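Local structure of uncharacterized protein (Bacteroides caccae, 3NO2) at residues 35-47 with 75-87. The protein is of unknown function but folds as a six-bladed beta-propeller related in sequence to the Mal s 1 allergen family. Sequence-based numbering, arbitrary orientation. Where two conformers were deposited one is given.
Sequences KGWECNSVAATKA and AGCEMQTARILPD
Gln80 is held at both ends of its amide by the segment 35-47. Its NE2 donates to Glu38 OE1 (3.0 Å, 167° at the hydrogen), reaching it from above the carboxylate plane. The carboxylate of Glu38 and the amide of Gln80 stand 85° apart. The same NE2 also donates to Glu78 OE1, which His124 ND1 bonds as well. Glu38 OE1 and Glu78 OE1 lie 4.3 Å apart, and the shared donor probably eases their repulsion. Asn40 ND2 lies alongside and donates almost straight to Gln80 OE1 at 2.9 Å. These bonds fix how the Gln80 amide is turned. Glu38 OE2 accepts from Asn40 ND2 and is also hydrogen-bonded to Ser12 OG and to a citric acid molecule, probably from the crystallisation liquor.

Ser41 OG donates to the backbone Gln80 O at 2.7 Å. Waters add further links: one joins Ser41 OG to Ala82 N, another joins Val42 O to Ala82 O.

Apolar contacts follow. Ala82 CB meets Ser41 CB, Ala43 CB lies 4.1 Å from Ile84 CG1, and Ile84 CD1 touches Thr45 CG2 at 3.8 Å.

Strands 41-44 and 78-84 run nearly parallel, 12° apart. They begin successive four-stranded antiparallel sheets, as neighbouring inner strands round the central channel of a six-bladed beta-propeller.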
loop_
_atom_site.group_PDB
_atom_site.type_symbol
_atom_site.label_atom_id
_atom_site.label_comp_id
_atom_site.label_asym_id
_atom_site.label_seq_id
_atom_site.Cartn_x
_atom_site.Cartn_y
_atom_site.Cartn_z
ATOM N N LYS A 35 -15.596 9.956 9.555
ATOM C CA LYS A 35 -16.508 9.947 8.440
ATOM C C LYS A 35 -15.897 10.566 7.226
ATOM O O LYS A 35 -15.394 11.699 7.226
ATOM C CB LYS A 35 -17.778 10.717 8.811
ATOM C CG LYS A 35 -18.862 10.643 7.750
ATOM C CD LYS A 35 -20.127 11.410 8.164
ATOM C CE LYS A 35 -21.214 11.362 7.066
ATOM N NZ LYS A 35 -22.358 12.291 7.407
ATOM N N GLY A 36 -15.923 9.810 6.121
ATOM C CA GLY A 36 -15.346 10.276 4.873
ATOM C C GLY A 36 -13.879 9.898 4.685
ATOM O O GLY A 36 -13.309 10.130 3.594
ATOM N N TRP A 37 -13.245 9.346 5.716
ATOM C CA TRP A 37 -11.851 8.936 5.607
ATOM C C TRP A 37 -11.743 7.578 4.909
ATOM O O TRP A 37 -12.641 6.747 4.985
ATOM C CB TRP A 37 -11.193 8.891 6.993
ATOM C CG TRP A 37 -10.926 10.232 7.594
ATOM C CD1 TRP A 37 -11.470 11.438 7.197
ATOM C CD2 TRP A 37 -10.126 10.527 8.744
ATOM N NE1 TRP A 37 -11.041 12.440 8.003
ATOM C CE2 TRP A 37 -10.201 11.921 8.949
ATOM C CE3 TRP A 37 -9.299 9.776 9.587
ATOM C CZ2 TRP A 37 -9.509 12.565 9.992
ATOM C CZ3 TRP A 37 -8.630 10.420 10.605
ATOM C CH2 TRP A 37 -8.724 11.790 10.799
ATOM N N GLU A 38 -10.669 7.370 4.174
ATOM C CA GLU A 38 -10.391 6.127 3.496
ATOM C C GLU A 38 -8.912 5.880 3.650
ATOM O O GLU A 38 -8.118 6.709 3.168
ATOM C CB GLU A 38 -10.741 6.179 2.004
ATOM C CG GLU A 38 -10.520 4.867 1.276
ATOM C CD GLU A 38 -10.535 4.914 -0.219
ATOM O OE1 GLU A 38 -10.373 5.994 -0.842
ATOM O OE2 GLU A 38 -10.635 3.798 -0.815
ATOM N N CYS A 39 -8.522 4.777 4.292
ATOM C CA CYS A 39 -7.126 4.435 4.531
ATOM C C CYS A 39 -6.668 3.291 3.658
ATOM O O CYS A 39 -7.116 2.153 3.808
ATOM C CB CYS A 39 -6.880 4.082 5.990
ATOM S SG CYS A 39 -5.190 3.557 6.310
ATOM N N ASN A 40 -5.793 3.628 2.699
ATOM C CA ASN A 40 -5.097 2.646 1.843
ATOM C C ASN A 40 -3.610 2.542 2.076
ATOM O O ASN A 40 -2.971 1.785 1.357
ATOM C CB ASN A 40 -5.385 2.930 0.364
ATOM C CG ASN A 40 -6.811 2.559 -0.027
ATOM O OD1 ASN A 40 -7.194 1.356 0.062
ATOM N ND2 ASN A 40 -7.600 3.533 -0.489
ATOM N N SER A 41 -3.078 3.279 3.052
ATOM C CA SER A 41 -1.675 3.233 3.414
ATOM C C SER A 41 -1.485 3.421 4.926
ATOM O O SER A 41 -1.901 4.432 5.495
ATOM C CB SER A 41 -0.890 4.360 2.740
ATOM O OG SER A 41 -0.862 4.145 1.314
ATOM N N VAL A 42 -0.816 2.432 5.538
ATOM C CA VAL A 42 -0.274 2.511 6.888
ATOM C C VAL A 42 1.208 2.181 6.855
ATOM O O VAL A 42 1.658 1.406 6.004
ATOM C CB VAL A 42 -0.993 1.574 7.897
ATOM C CG1 VAL A 42 -2.485 1.854 7.977
ATOM C CG2 VAL A 42 -0.792 0.080 7.597
ATOM N N ALA A 43 1.976 2.730 7.784
ATOM C CA ALA A 43 3.410 2.467 7.867
ATOM C C ALA A 43 3.865 2.740 9.297
ATOM O O ALA A 43 3.245 3.503 10.028
ATOM C CB ALA A 43 4.185 3.349 6.856
ATOM N N ALA A 44 4.922 2.052 9.708
ATOM C CA ALA A 44 5.534 2.211 11.040
ATOM C C ALA A 44 6.949 2.658 10.901
ATOM O O ALA A 44 7.681 2.229 9.999
ATOM C CB ALA A 44 5.485 0.902 11.818
ATOM N N THR A 45 7.348 3.502 11.831
ATOM C CA THR A 45 8.779 3.842 11.959
ATOM C C THR A 45 9.466 2.785 12.806
ATOM O O THR A 45 8.831 2.027 13.526
ATOM C CB THR A 45 9.017 5.205 12.604
ATOM O OG1 THR A 45 8.648 5.143 13.975
ATOM C CG2 THR A 45 8.242 6.334 11.893
ATOM N N LYS A 46 10.789 2.761 12.737
ATOM C CA LYS A 46 11.581 1.824 13.565
ATOM C C LYS A 46 11.303 2.036 15.031
ATOM O O LYS A 46 11.281 1.073 15.803
ATOM C CB LYS A 46 13.066 1.986 13.255
ATOM C CG LYS A 46 13.447 1.345 11.927
ATOM N N ALA A 47 11.070 3.287 15.404
ATOM C CA ALA A 47 10.759 3.648 16.779
ATOM C C ALA A 47 9.342 3.301 17.211
ATOM O O ALA A 47 9.027 3.433 18.390
ATOM C CB ALA A 47 11.023 5.097 17.024
ATOM N N ALA A 75 -8.803 20.541 -1.162
ATOM C CA ALA A 75 -10.162 20.132 -1.479
ATOM C C ALA A 75 -10.240 19.327 -2.767
ATOM O O ALA A 75 -9.669 19.717 -3.805
ATOM C CB ALA A 75 -11.095 21.385 -1.575
ATOM N N GLY A 76 -10.954 18.217 -2.719
ATOM C CA GLY A 76 -11.153 17.349 -3.876
ATOM C C GLY A 76 -9.979 16.425 -4.157
ATOM O O GLY A 76 -10.089 15.542 -5.021
ATOM N N CYS A 77 -8.842 16.633 -3.469
ATOM C CA CYS A 77 -7.659 15.769 -3.639
ATOM C C CYS A 77 -7.833 14.572 -2.724
ATOM O O CYS A 77 -8.664 14.583 -1.804
ATOM C CB CYS A 77 -6.372 16.511 -3.317
ATOM S SG CYS A 77 -5.934 17.833 -4.500
ATOM N N GLU A 78 -7.053 13.525 -2.951
ATOM C CA GLU A 78 -7.106 12.337 -2.107
ATOM C C GLU A 78 -5.699 11.916 -1.738
ATOM O O GLU A 78 -4.897 11.411 -2.563
ATOM C CB GLU A 78 -7.811 11.184 -2.805
ATOM C CG GLU A 78 -9.252 11.470 -3.193
ATOM C CD GLU A 78 -9.994 10.241 -3.685
ATOM O OE1 GLU A 78 -9.453 9.129 -3.654
ATOM O OE2 GLU A 78 -11.174 10.425 -4.100
HETATM N N MSE A 79 -5.367 12.037 -0.453
HETATM C CA MSE A 79 -4.097 11.567 0.071
HETATM C C MSE A 79 -4.205 10.053 0.221
HETATM O O MSE A 79 -4.924 9.553 1.097
HETATM C CB MSE A 79 -3.853 12.203 1.444
HETATM C CG MSE A 79 -2.468 11.956 1.936
HETATM SE SE MSE A 79 -1.096 13.153 1.227
HETATM C CE MSE A 79 -1.375 14.627 2.398
ATOM N N GLN A 80 -3.450 9.327 -0.598
ATOM C CA GLN A 80 -3.552 7.880 -0.664
ATOM C C GLN A 80 -2.238 7.148 -0.428
ATOM O O GLN A 80 -2.296 5.948 -0.175
ATOM C CB GLN A 80 -4.137 7.416 -1.991
ATOM C CG GLN A 80 -5.573 7.860 -2.243
ATOM C CD GLN A 80 -6.630 7.055 -1.544
ATOM O OE1 GLN A 80 -6.352 6.192 -0.737
ATOM N NE2 GLN A 80 -7.882 7.379 -1.828
ATOM N N THR A 81 -1.083 7.820 -0.511
ATOM C CA THR A 81 0.213 7.265 -0.203
ATOM C C THR A 81 0.676 7.736 1.152
ATOM O O THR A 81 0.556 8.910 1.478
ATOM C CB THR A 81 1.254 7.743 -1.243
ATOM O OG1 THR A 81 0.945 7.259 -2.559
ATOM C CG2 THR A 81 2.680 7.320 -0.906
ATOM N N ALA A 82 1.266 6.825 1.915
ATOM C CA ALA A 82 1.931 7.157 3.181
ATOM C C ALA A 82 2.876 5.997 3.529
ATOM O O ALA A 82 2.408 4.939 3.935
ATOM C CB ALA A 82 0.920 7.399 4.266
ATOM N N ARG A 83 4.180 6.183 3.380
ATOM C CA ARG A 83 5.175 5.149 3.681
ATOM C C ARG A 83 6.369 5.790 4.368
ATOM O O ARG A 83 6.571 6.999 4.326
ATOM C CB ARG A 83 5.607 4.390 2.426
ATOM C CG ARG A 83 6.362 5.268 1.443
ATOM C CD ARG A 83 6.961 4.490 0.311
ATOM N NE ARG A 83 5.966 3.877 -0.540
ATOM C CZ ARG A 83 5.703 2.580 -0.618
ATOM N NH1 ARG A 83 6.375 1.708 0.113
ATOM N NH2 ARG A 83 4.807 2.159 -1.475
ATOM N N ILE A 84 7.175 4.952 5.013
ATOM C CA ILE A 84 8.479 5.343 5.535
ATOM C C ILE A 84 9.543 4.828 4.587
ATOM O O ILE A 84 9.594 3.614 4.279
ATOM C CB ILE A 84 8.671 4.818 6.952
ATOM C CG1 ILE A 84 7.597 5.368 7.894
ATOM C CG2 ILE A 84 10.116 5.120 7.436
ATOM C CD1 ILE A 84 7.617 6.884 8.146
ATOM N N LEU A 85 10.354 5.747 4.080
ATOM C CA LEU A 85 11.414 5.422 3.166
ATOM C C LEU A 85 12.599 4.776 3.923
ATOM O O LEU A 85 12.702 4.893 5.141
ATOM C CB LEU A 85 11.915 6.703 2.512
ATOM C CG LEU A 85 10.908 7.419 1.615
ATOM C CD1 LEU A 85 11.468 8.759 1.199
ATOM C CD2 LEU A 85 10.529 6.539 0.401
ATOM N N PRO A 86 13.452 4.070 3.197
ATOM C CA PRO A 86 14.676 3.527 3.844
ATOM C C PRO A 86 15.507 4.539 4.616
ATOM O O PRO A 86 16.131 4.142 5.618
ATOM C CB PRO A 86 15.458 2.950 2.667
ATOM C CG PRO A 86 14.384 2.586 1.651
ATOM C CD PRO A 86 13.280 3.625 1.813
ATOM N N ASP A 87 15.501 5.797 4.200
ATOM C CA ASP A 87 16.211 6.859 4.926
ATOM C C ASP A 87 15.514 7.355 6.220
ATOM O O ASP A 87 16.067 8.242 6.916
ATOM C CB ASP A 87 16.588 7.993 3.988
ATOM C CG ASP A 87 15.389 8.816 3.500
ATOM O OD1 ASP A 87 14.267 8.639 4.010
ATOM O OD2 ASP A 87 15.630 9.670 2.616
HETATM O O HOH W 1 -5.666 6.425 1.979
HETATM O O HOH W 2 1.803 4.146 0.498
HETATM O O HOH W 3 1.779 2.312 3.339
#